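Local coordinates for CCHC-type domain-containing protein (Trypanosoma brucei brucei, PDB 7C45) that is thought to act as a 3'-5' RNA exonuclease that trims guide RNAs, with a metal-dependent active site and two zinc knuckles, at residues A[31-36]-A[88-93]; A[39-44]-A[104-109]; A[60-65]-A[71-76]; A[81-86]-A[112-117]. All blocks are in the same frame, centred on the assembly; numbering follows the deposited sequence.

How the contacts relate
From the N terminus, helix 22-33 opens contact 1 and the following strand 37-44 opens contact 2. The hairpin of strands 57-64 and 70-74 then makes contact 3, a short loop nested inside both. Helix 80-92 next supplies residues 81-86 to contact 4 and, with residues 88-93, closes contact 1 back onto helix 22-33. Helix 104-114 closes contact 2 against the metal-binding strand, and its end closes contact 4, so contacts 1, 2 and 4 cross one another while contact 3 is complete before contact 4 begins. Together they tie three helices to the central sheet of the exonuclease domain; Leu40 with Leu91 and Phe73 with Phe83 join neighbouring contacts.

Contact 1 of 4, residues A[31-36]-A[88-93]; sequences SLQGAR and QSLLSD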
# COMPACT_ATOMS: atom_id res chain seq x y z
N SER A 31 1.32 -9.76 -20.32
CA SER A 31 2.06 -8.55 -19.94
C SER A 31 2.69 -8.70 -18.56
O SER A 31 3.89 -8.47 -18.38
CB SER A 31 1.13 -7.35 -19.96
OG SER A 31 1.80 -6.21 -19.46
N LEU A 32 1.89 -9.08 -17.57
CA LEU A 32 2.41 -9.18 -16.22
C LEU A 32 3.48 -10.25 -16.11
O LEU A 32 4.36 -10.15 -15.25
CB LEU A 32 1.28 -9.47 -15.24
CG LEU A 32 0.21 -8.42 -15.11
CD1 LEU A 32 -0.97 -9.00 -14.32
CD2 LEU A 32 0.76 -7.16 -14.45
N GLN A 33 3.44 -11.26 -16.98
CA GLN A 33 4.46 -12.30 -16.97
C GLN A 33 5.86 -11.77 -17.22
O GLN A 33 6.84 -12.39 -16.81
CB GLN A 33 4.14 -13.37 -18.01
CG GLN A 33 3.17 -14.38 -17.48
CD GLN A 33 2.79 -15.41 -18.50
OE1 GLN A 33 2.93 -15.20 -19.70
NE2 GLN A 33 2.28 -16.53 -18.02
N GLY A 34 5.98 -10.66 -17.93
CA GLY A 34 7.27 -10.03 -18.15
C GLY A 34 7.68 -9.00 -17.12
O GLY A 34 8.66 -8.28 -17.33
N ALA A 35 6.95 -8.87 -16.02
CA ALA A 35 7.29 -7.86 -15.03
C ALA A 35 8.34 -8.36 -14.04
O ALA A 35 8.50 -9.57 -13.81
CB ALA A 35 6.05 -7.43 -14.24
N ARG A 36 9.03 -7.40 -13.45
CA ARG A 36 9.85 -7.64 -12.27
C ARG A 36 9.13 -7.26 -10.98
O ARG A 36 9.40 -7.86 -9.93
CB ARG A 36 11.16 -6.85 -12.36
CG ARG A 36 12.01 -7.16 -13.59
CD ARG A 36 12.32 -8.65 -13.69
NE ARG A 36 12.79 -9.15 -12.41
CZ ARG A 36 12.72 -10.43 -12.04
NH1 ARG A 36 13.19 -10.79 -10.85
NH2 ARG A 36 12.19 -11.34 -12.85
N GLN A 88 -2.61 -17.49 -10.94
CA GLN A 88 -2.07 -18.10 -9.72
C GLN A 88 -0.57 -18.37 -9.86
O GLN A 88 0.18 -18.25 -8.89
CB GLN A 88 -2.82 -19.39 -9.38
CG GLN A 88 -2.74 -20.47 -10.43
CD GLN A 88 -3.61 -21.66 -10.09
OE1 GLN A 88 -3.73 -22.04 -8.93
NE2 GLN A 88 -4.23 -22.26 -11.11
N SER A 89 -0.12 -18.73 -11.06
CA SER A 89 1.29 -19.03 -11.23
C SER A 89 2.14 -17.78 -11.07
O SER A 89 3.21 -17.82 -10.46
CB SER A 89 1.50 -19.66 -12.60
OG SER A 89 2.87 -19.85 -12.85
N LEU A 90 1.68 -16.68 -11.62
CA LEU A 90 2.39 -15.42 -11.46
C LEU A 90 2.37 -14.96 -10.01
O LEU A 90 3.39 -14.47 -9.48
CB LEU A 90 1.72 -14.43 -12.39
CG LEU A 90 2.06 -12.99 -12.67
CD1 LEU A 90 1.23 -12.63 -13.87
CD2 LEU A 90 1.64 -12.18 -11.49
N LEU A 91 1.23 -15.07 -9.34
CA LEU A 91 1.17 -14.64 -7.95
C LEU A 91 2.08 -15.49 -7.07
O LEU A 91 2.64 -14.98 -6.10
CB LEU A 91 -0.27 -14.66 -7.44
CG LEU A 91 -1.24 -13.72 -8.16
CD1 LEU A 91 -2.71 -14.05 -7.90
CD2 LEU A 91 -0.94 -12.29 -7.75
N SER A 92 2.29 -16.75 -7.42
CA SER A 92 3.11 -17.67 -6.66
C SER A 92 4.60 -17.62 -6.99
O SER A 92 5.38 -18.27 -6.29
CB SER A 92 2.63 -19.13 -6.88
OG SER A 92 1.25 -19.24 -6.63
N ASP A 93 4.99 -16.89 -8.04
CA ASP A 93 6.37 -16.84 -8.52
C ASP A 93 7.21 -15.90 -7.66
O ASP A 93 7.10 -14.67 -7.78
CB ASP A 93 6.37 -16.38 -9.98
CG ASP A 93 7.73 -16.46 -10.63
OD1 ASP A 93 8.76 -16.67 -9.97
OD2 ASP A 93 7.76 -16.30 -11.87
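One methyl of Leu90, CD1, sits over a face of the peptide plane between Leu32 and Gln33, 4.0 Å from Leu32 C and 4.1 Å from Gln33 N. The same methyl presses on Leu32 CB at 3.4 Å, closer than usual for two carbons. With Leu90 CG anti to the backbone N (chi1 -178°), the isobutyl group reaches straight out from its helix toward residues 31-36, while the aliphatic CG of Gln33 lies at the margin of the contact. A second flat group, the carbonyl of Gln88, is used on both faces: Ser92 N and Ser92 OG approach Gln88 O from opposite sides of its plane, the hydroxyl at 2.7 Å, which ties the last turn of helix 80-92 to itself. Leu90 O is likewise shared, taking Asp93 N within the segment and Lys98 NZ beyond it. Arg36 and Asp93 are farther apart, 6.7 Å from NH2 to OD2, where their attraction could be only long-range. Leu32 and Leu90 both also pack on Ile38 of strand 37-44. The C-terminal ends of helices 22-33 and 80-92 thus meet over one face of the central sheet, the helix-on-sheet layering of RNase H-like exonuclease domains.

Contact 2 of 4, residues A[39-44]-A[104-109]; sequences ALDIEA and RRDVEA. With CA (calcium ion), chain E; CA (calcium ion), chain F; nucleotides of chain B.
Ile42 and Asp106 lie alongside each other with their side chains running in opposite senses, so that Ile42 CD1 comes 3.6 Å from Asp106 O while the Asp106 carboxylate reaches across to the strand, its OD1 3.7 Å from Ile42 CB. The acidic groups converge on two calcium ions. Asp41, its chi1 extended at -172°, splits its carboxylate between them: OD2 binds one ion at 2.2 Å and OD1 the other at 2.4 Å. Phosphate oxygen OP1 of U10 of the bound RNA (chain B) bridges the same pair. Glu43 is bent at chi2, which lets OE2 join the first ion while OE1 accepts the O3' hydroxyl of U10 at 2.8 Å; Ala44 holds that nucleotide through its N and O, gripping O3' and O2'. Asp106 stands in the second shell of the other calcium, in contact with two of its waters, one at each carboxylate oxygen; in another structure of this protein it binds manganese. Its OD2 is 4.3 Å from Asp41 OD1. Asp191 of helix 182-202 completes the protein ligands of the first calcium. Strand 37-44, hydrogen-bonded to strands 57-64 and 97-100, therefore lies between two helices: Leu40 and Ile42 point toward helix 104-114, Asp41 and Glu43 toward helix 182-202.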
# COMPACT_ATOMS: atom_id res chain seq x y z
N ALA A 39 2.49 -4.01 -8.70
CA ALA A 39 1.68 -3.42 -7.63
C ALA A 39 0.28 -4.01 -7.68
O ALA A 39 -0.33 -4.04 -8.75
CB ALA A 39 1.61 -1.91 -7.80
N LEU A 40 -0.22 -4.45 -6.53
CA LEU A 40 -1.54 -5.09 -6.45
C LEU A 40 -2.43 -4.39 -5.44
O LEU A 40 -1.96 -3.80 -4.47
CB LEU A 40 -1.43 -6.54 -6.05
CG LEU A 40 -0.82 -7.46 -7.09
CD1 LEU A 40 -0.58 -8.82 -6.48
CD2 LEU A 40 -1.75 -7.61 -8.30
N ASP A 41 -3.73 -4.50 -5.68
CA ASP A 41 -4.76 -3.92 -4.84
C ASP A 41 -6.03 -4.72 -5.10
O ASP A 41 -6.16 -5.38 -6.13
CB ASP A 41 -4.92 -2.44 -5.15
CG ASP A 41 -5.82 -1.70 -4.19
OD1 ASP A 41 -6.06 -2.16 -3.08
OD2 ASP A 41 -6.26 -0.61 -4.58
N ILE A 42 -6.97 -4.67 -4.15
CA ILE A 42 -8.24 -5.38 -4.33
C ILE A 42 -9.37 -4.46 -3.89
O ILE A 42 -9.28 -3.82 -2.84
CB ILE A 42 -8.28 -6.70 -3.53
CG1 ILE A 42 -7.19 -7.67 -4.00
CG2 ILE A 42 -9.64 -7.34 -3.64
CD1 ILE A 42 -7.12 -8.94 -3.17
N GLU A 43 -10.44 -4.41 -4.69
CA GLU A 43 -11.71 -3.83 -4.26
C GLU A 43 -12.74 -4.94 -4.05
O GLU A 43 -12.93 -5.78 -4.93
CB GLU A 43 -12.27 -2.82 -5.26
CG GLU A 43 -11.34 -1.63 -5.60
CD GLU A 43 -10.74 -0.95 -4.38
OE1 GLU A 43 -11.51 -0.63 -3.45
OE2 GLU A 43 -9.50 -0.68 -4.37
N ALA A 44 -13.43 -4.90 -2.91
CA ALA A 44 -14.36 -5.96 -2.56
C ALA A 44 -15.70 -5.36 -2.16
O ALA A 44 -15.80 -4.18 -1.81
CB ALA A 44 -13.80 -6.83 -1.42
N ARG A 104 -2.73 -7.26 4.36
CA ARG A 104 -3.29 -8.25 5.28
C ARG A 104 -4.64 -8.76 4.80
O ARG A 104 -4.84 -9.97 4.61
CB ARG A 104 -3.41 -7.66 6.68
CG ARG A 104 -2.05 -7.49 7.36
CD ARG A 104 -2.22 -6.72 8.69
NE ARG A 104 -2.82 -5.43 8.43
CZ ARG A 104 -3.23 -4.60 9.37
NH1 ARG A 104 -3.06 -4.91 10.66
NH2 ARG A 104 -3.80 -3.46 9.02
N ARG A 105 -5.60 -7.86 4.66
CA ARG A 105 -6.93 -8.23 4.18
C ARG A 105 -6.87 -8.77 2.75
O ARG A 105 -7.62 -9.70 2.40
CB ARG A 105 -7.86 -7.03 4.24
CG ARG A 105 -8.93 -7.07 5.29
CD ARG A 105 -8.34 -7.28 6.64
NE ARG A 105 -8.52 -8.64 7.13
CZ ARG A 105 -8.02 -9.05 8.29
NH1 ARG A 105 -8.20 -10.30 8.71
NH2 ARG A 105 -7.33 -8.19 9.03
N ASP A 106 -6.01 -8.20 1.91
CA ASP A 106 -5.90 -8.65 0.52
C ASP A 106 -5.47 -10.10 0.45
O ASP A 106 -6.06 -10.90 -0.29
CB ASP A 106 -4.88 -7.79 -0.24
CG ASP A 106 -5.38 -6.39 -0.49
OD1 ASP A 106 -6.57 -6.12 -0.26
OD2 ASP A 106 -4.57 -5.56 -0.96
N VAL A 107 -4.44 -10.44 1.21
CA VAL A 107 -3.88 -11.78 1.17
C VAL A 107 -4.87 -12.78 1.76
O VAL A 107 -5.03 -13.90 1.26
CB VAL A 107 -2.53 -11.76 1.91
CG1 VAL A 107 -2.19 -13.08 2.53
CG2 VAL A 107 -1.45 -11.24 0.95
N GLU A 108 -5.60 -12.35 2.81
CA GLU A 108 -6.65 -13.18 3.35
C GLU A 108 -7.71 -13.47 2.29
O GLU A 108 -8.16 -14.60 2.17
CB GLU A 108 -7.30 -12.51 4.55
CG GLU A 108 -8.45 -13.30 5.15
CD GLU A 108 -9.05 -12.57 6.32
OE1 GLU A 108 -9.34 -11.38 6.17
OE2 GLU A 108 -9.19 -13.19 7.39
N ALA A 109 -8.08 -12.46 1.51
CA ALA A 109 -9.10 -12.65 0.48
C ALA A 109 -8.56 -13.49 -0.67
O ALA A 109 -9.29 -14.32 -1.23
CB ALA A 109 -9.62 -11.31 -0.04
CA CA E . -7.77 0.46 -3.40
CA CA F . -6.09 -1.79 -0.72
P U B 10 -8.32 -0.07 0.11
OP1 U B 10 -7.91 -0.24 -1.29
OP2 U B 10 -8.48 1.30 0.69
O5' U B 10 -9.68 -0.86 0.37
C5' U B 10 -9.91 -2.11 -0.26
C4' U B 10 -11.23 -2.71 0.14
O4' U B 10 -11.34 -2.67 1.58
C3' U B 10 -12.47 -1.97 -0.34
O3' U B 10 -12.82 -2.31 -1.66
C2' U B 10 -13.52 -2.40 0.67
O2' U B 10 -14.00 -3.69 0.34
C1' U B 10 -12.69 -2.50 1.95
N1 U B 10 -12.79 -1.29 2.79
C2 U B 10 -13.91 -1.20 3.58
O2 U B 10 -14.77 -2.07 3.57
N3 U B 10 -13.97 -0.07 4.36
C4 U B 10 -13.03 0.94 4.41
O4 U B 10 -13.23 1.89 5.16
C5 U B 10 -11.89 0.77 3.57
C6 U B 10 -11.81 -0.32 2.80
P U B 8 -6.17 5.27 9.60
OP1 U B 8 -7.25 4.99 10.58
OP2 U B 8 -5.05 6.15 10.03
O5' U B 8 -5.67 3.87 9.08
C5' U B 8 -4.33 3.67 8.70
C4' U B 8 -4.14 2.28 8.17
O4' U B 8 -4.49 1.32 9.19
C3' U B 8 -4.99 1.88 6.98
O3' U B 8 -4.45 2.36 5.76
C2' U B 8 -5.01 0.36 7.08
O2' U B 8 -3.79 -0.19 6.61
C1' U B 8 -5.05 0.17 8.60
N1 U B 8 -6.43 0.05 9.14
C2 U B 8 -7.03 -1.18 9.05
O2 U B 8 -6.49 -2.13 8.52
N3 U B 8 -8.30 -1.24 9.60
C4 U B 8 -8.95 -0.19 10.22
O4 U B 8 -10.08 -0.35 10.69
C5 U B 8 -8.23 1.04 10.29
C6 U B 8 -7.01 1.12 9.75
O HOH W 1 -2.21 -3.28 -1.84
O HOH W 2 -7.32 -3.83 -0.81
O HOH W 3 -4.33 -3.31 0.13
O HOH W 4 -7.61 2.43 -5.48
O HOH W 5 -9.36 2.33 -3.06
O HOH W 6 -4.16 -0.35 -0.36

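Contact 3 of 4, residues A[60-65]-A[71-76]; sequences VQACSD and FLFDVL
Val60 and Phe73 form one antiparallel hydrogen-bonded pair and Ala62 and Phe71 the next, so all four backbone N-H groups and all four carbonyls of these residues are used across the hairpin. The first pair is joined by Phe73 N to Val60 O at 2.8 Å and by Val60 N to Phe73 O at 3.1 Å. Between these pairs Gln61 faces Leu72 in a non-hydrogen-bonded site, where Gln61 CA makes a C-H...O contact of 3.3 Å with Phe71 O. The backbone of Gln61 bonds instead to Asp41 of the adjoining strand, and that of Leu72 to Arg17 and Val19. Phe73 turns its ring edge to the strand, with Val60 O and Ala62 CB near the ring plane, CE2 lying 3.9 Å from that CB. On the same face Val60 CG2 meets Val75 CG2 at 3.8 Å. Asp74, at the N-cap of the following helix, uses OD2 for a salt bridge with Arg178 NE and a hydrogen bond with Thr77 OG1. Gln61 CG rests against Leu72 CD2, and the chain bends at chi2 (95°) before its amide NE2 donates to Glu43 OE2 and Ala188 O. Since Glu43 OE2 also binds calcium, the contact is consistent with a second-shell role for Gln61, whose NE2 would help hold that carboxylate.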
# COMPACT_ATOMS: atom_id res chain seq x y z
N VAL A 60 -9.54 -7.01 -8.91
CA VAL A 60 -8.13 -7.05 -8.53
C VAL A 60 -7.39 -6.13 -9.49
O VAL A 60 -7.59 -6.21 -10.70
CB VAL A 60 -7.55 -8.48 -8.59
CG1 VAL A 60 -6.03 -8.45 -8.34
CG2 VAL A 60 -8.28 -9.38 -7.59
N GLN A 61 -6.61 -5.19 -8.94
CA GLN A 61 -5.95 -4.18 -9.75
C GLN A 61 -4.45 -4.44 -9.79
O GLN A 61 -3.87 -4.89 -8.80
CB GLN A 61 -6.24 -2.78 -9.21
CG GLN A 61 -7.74 -2.52 -9.09
CD GLN A 61 -8.26 -2.80 -7.70
OE1 GLN A 61 -8.64 -3.93 -7.38
NE2 GLN A 61 -8.27 -1.79 -6.86
N ALA A 62 -3.83 -4.21 -10.94
CA ALA A 62 -2.41 -4.52 -11.10
C ALA A 62 -1.74 -3.46 -11.95
O ALA A 62 -2.28 -3.02 -12.97
CB ALA A 62 -2.17 -5.88 -11.74
N CYS A 63 -0.54 -3.08 -11.55
CA CYS A 63 0.25 -2.13 -12.33
C CYS A 63 1.70 -2.56 -12.20
O CYS A 63 2.21 -2.61 -11.07
CB CYS A 63 0.03 -0.72 -11.82
SG CYS A 63 0.84 0.55 -12.84
N SER A 64 2.35 -2.88 -13.32
CA SER A 64 3.68 -3.46 -13.31
C SER A 64 4.67 -2.59 -14.07
O SER A 64 4.29 -1.64 -14.76
CB SER A 64 3.68 -4.87 -13.90
OG SER A 64 3.97 -4.84 -15.29
N ASP A 65 5.94 -2.91 -13.92
CA ASP A 65 6.98 -2.24 -14.68
C ASP A 65 7.06 -2.72 -16.13
O ASP A 65 7.89 -2.21 -16.88
CB ASP A 65 8.33 -2.41 -13.99
CG ASP A 65 8.75 -3.87 -13.88
OD1 ASP A 65 7.88 -4.74 -13.81
OD2 ASP A 65 9.96 -4.15 -13.87
N PHE A 71 -4.20 -2.53 -14.99
CA PHE A 71 -5.20 -3.54 -15.33
C PHE A 71 -6.23 -3.59 -14.22
O PHE A 71 -5.86 -3.69 -13.05
CB PHE A 71 -4.56 -4.92 -15.51
CG PHE A 71 -3.66 -5.05 -16.72
CD1 PHE A 71 -4.15 -4.86 -17.99
CD2 PHE A 71 -2.32 -5.42 -16.56
CE1 PHE A 71 -3.33 -5.00 -19.10
CE2 PHE A 71 -1.48 -5.56 -17.65
CZ PHE A 71 -1.98 -5.36 -18.92
N LEU A 72 -7.51 -3.50 -14.57
CA LEU A 72 -8.58 -3.68 -13.60
C LEU A 72 -9.22 -5.03 -13.91
O LEU A 72 -10.02 -5.15 -14.84
CB LEU A 72 -9.60 -2.56 -13.66
CG LEU A 72 -9.04 -1.15 -13.48
CD1 LEU A 72 -10.13 -0.14 -13.71
CD2 LEU A 72 -8.45 -1.02 -12.07
N PHE A 73 -8.86 -6.04 -13.14
CA PHE A 73 -9.38 -7.38 -13.38
C PHE A 73 -10.78 -7.46 -12.81
O PHE A 73 -10.96 -7.34 -11.59
CB PHE A 73 -8.49 -8.44 -12.76
CG PHE A 73 -7.17 -8.60 -13.45
CD1 PHE A 73 -7.08 -9.33 -14.62
CD2 PHE A 73 -6.03 -8.02 -12.93
CE1 PHE A 73 -5.87 -9.49 -15.26
CE2 PHE A 73 -4.80 -8.18 -13.56
CZ PHE A 73 -4.72 -8.93 -14.72
N ASP A 74 -11.78 -7.65 -13.67
CA ASP A 74 -13.16 -7.78 -13.21
C ASP A 74 -13.38 -9.24 -12.83
O ASP A 74 -13.87 -10.06 -13.60
CB ASP A 74 -14.13 -7.29 -14.28
CG ASP A 74 -15.56 -7.29 -13.80
OD1 ASP A 74 -15.84 -7.88 -12.75
OD2 ASP A 74 -16.42 -6.72 -14.49
N VAL A 75 -12.97 -9.57 -11.60
CA VAL A 75 -13.10 -10.94 -11.11
C VAL A 75 -14.58 -11.34 -11.00
O VAL A 75 -14.95 -12.49 -11.26
CB VAL A 75 -12.34 -11.08 -9.77
CG1 VAL A 75 -12.54 -12.47 -9.14
CG2 VAL A 75 -10.86 -10.83 -9.97
N LEU A 76 -15.45 -10.40 -10.63
CA LEU A 76 -16.88 -10.72 -10.53
C LEU A 76 -17.42 -11.19 -11.87
O LEU A 76 -18.12 -12.21 -11.95
CB LEU A 76 -17.66 -9.50 -10.04
CG LEU A 76 -19.16 -9.63 -9.81
CD1 LEU A 76 -19.41 -10.61 -8.67
CD2 LEU A 76 -19.81 -8.26 -9.56

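Contact 4 of 4, residues A[81-86]-A[112-117]; sequences DVFVKD and CQLGVK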
# COMPACT_ATOMS: atom_id res chain seq x y z
N ASP A 81 -12.76 -18.64 -10.84
CA ASP A 81 -12.19 -19.81 -11.51
C ASP A 81 -11.45 -19.40 -12.77
O ASP A 81 -10.33 -19.85 -13.00
CB ASP A 81 -13.28 -20.83 -11.84
CG ASP A 81 -12.72 -22.11 -12.45
OD1 ASP A 81 -11.81 -22.71 -11.86
OD2 ASP A 81 -13.16 -22.48 -13.54
N VAL A 82 -12.04 -18.53 -13.58
CA VAL A 82 -11.39 -18.13 -14.82
C VAL A 82 -10.16 -17.26 -14.51
O VAL A 82 -9.07 -17.49 -15.05
CB VAL A 82 -12.38 -17.41 -15.75
CG1 VAL A 82 -11.63 -16.77 -16.93
CG2 VAL A 82 -13.41 -18.39 -16.28
N PHE A 83 -10.33 -16.29 -13.62
CA PHE A 83 -9.26 -15.34 -13.32
C PHE A 83 -8.01 -16.04 -12.77
O PHE A 83 -6.88 -15.71 -13.17
CB PHE A 83 -9.77 -14.29 -12.34
CG PHE A 83 -8.69 -13.47 -11.69
CD1 PHE A 83 -8.09 -12.43 -12.38
CD2 PHE A 83 -8.28 -13.73 -10.39
CE1 PHE A 83 -7.08 -11.67 -11.79
CE2 PHE A 83 -7.29 -12.97 -9.79
CZ PHE A 83 -6.69 -11.93 -10.50
N VAL A 84 -8.18 -16.99 -11.85
CA VAL A 84 -7.03 -17.57 -11.18
C VAL A 84 -6.26 -18.56 -12.05
O VAL A 84 -5.09 -18.84 -11.75
CB VAL A 84 -7.43 -18.27 -9.87
CG1 VAL A 84 -8.14 -17.32 -8.91
CG2 VAL A 84 -8.27 -19.45 -10.18
N LYS A 85 -6.86 -19.06 -13.14
CA LYS A 85 -6.27 -20.11 -13.96
C LYS A 85 -4.78 -19.90 -14.22
O LYS A 85 -3.94 -20.71 -13.81
CB LYS A 85 -7.03 -20.21 -15.29
N ASP A 86 -4.42 -18.80 -14.88
CA ASP A 86 -3.01 -18.49 -15.08
C ASP A 86 -2.47 -17.47 -14.08
O ASP A 86 -1.26 -17.47 -13.80
CB ASP A 86 -2.76 -17.99 -16.51
CG ASP A 86 -2.75 -19.12 -17.54
OD1 ASP A 86 -2.76 -20.31 -17.13
OD2 ASP A 86 -2.73 -18.82 -18.75
N CYS A 112 -8.60 -17.15 0.91
CA CYS A 112 -9.94 -17.66 1.21
C CYS A 112 -10.78 -17.78 -0.04
O CYS A 112 -11.46 -18.80 -0.24
CB CYS A 112 -10.65 -16.74 2.18
SG CYS A 112 -10.05 -16.86 3.84
N GLN A 113 -10.81 -16.73 -0.85
CA GLN A 113 -11.71 -16.67 -1.98
C GLN A 113 -11.12 -17.27 -3.24
O GLN A 113 -11.85 -17.90 -4.01
CB GLN A 113 -12.14 -15.23 -2.23
CG GLN A 113 -12.93 -14.65 -1.08
CD GLN A 113 -13.41 -13.27 -1.38
OE1 GLN A 113 -13.96 -12.99 -2.45
NE2 GLN A 113 -13.19 -12.37 -0.44
N LEU A 114 -9.81 -17.12 -3.47
CA LEU A 114 -9.22 -17.57 -4.72
C LEU A 114 -8.36 -18.81 -4.56
O LEU A 114 -8.03 -19.44 -5.56
CB LEU A 114 -8.39 -16.45 -5.36
CG LEU A 114 -9.12 -15.13 -5.66
CD1 LEU A 114 -8.27 -14.16 -6.46
CD2 LEU A 114 -10.44 -15.41 -6.37
N GLY A 115 -8.01 -19.18 -3.32
CA GLY A 115 -7.12 -20.29 -3.08
C GLY A 115 -5.69 -20.05 -3.52
O GLY A 115 -4.98 -20.98 -3.86
N VAL A 116 -5.25 -18.80 -3.51
CA VAL A 116 -3.92 -18.42 -3.97
C VAL A 116 -3.19 -17.77 -2.80
O VAL A 116 -3.76 -16.99 -2.05
CB VAL A 116 -4.00 -17.48 -5.19
CG1 VAL A 116 -4.58 -18.22 -6.39
CG2 VAL A 116 -4.85 -16.29 -4.88
N LYS A 117 -1.92 -18.12 -2.66
CA LYS A 117 -1.02 -17.53 -1.68
C LYS A 117 0.16 -16.90 -2.41
O LYS A 117 1.01 -17.64 -2.95
CB LYS A 117 -0.54 -18.61 -0.70
CG LYS A 117 0.47 -18.12 0.33
CD LYS A 117 0.82 -19.23 1.29
CE LYS A 117 1.82 -18.76 2.31
NZ LYS A 117 2.15 -19.81 3.32
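Leu114 divides its side chain between two residues of helix 80-92. Its CD1 methyl comes to the edge of the Phe83 ring, close to the ring plane and 3.7 Å from CE2, and the two side chains cross at about a right angle. The other branch goes with Val84, whose CG1 lies 3.7 Å from Leu114 CB and 3.9 Å from Leu114 CD2. Val116 adds a looser touch, its CG1 4.5 Å from Val84 CG1. Everything that meets here is hydrocarbon.

One step outward, the chi1 of Phe83 (166°) swings the ring toward the sheet, where it packs on Val60 and makes an edge-to-face pair with Phe73. Leu114 also touches Ile57 and Pro80 and Val116 rests on Gln88, while the end of helix 104-114 is held by the Gln113 amide, bonded to Ile57 N and Gly55 O, and by a backbone bond of Val116 to Leu110. Gly115, with positive phi (69°), turns the chain out of the helix and lets Val116 come back to face Val84. The contact is thus plain apolar helix-to-helix packing between helix 80-92 and the C-terminal end of helix 104-114, with Phe83 linking it to the hairpin of strands 57-64 and 70-74 in the exonuclease domain.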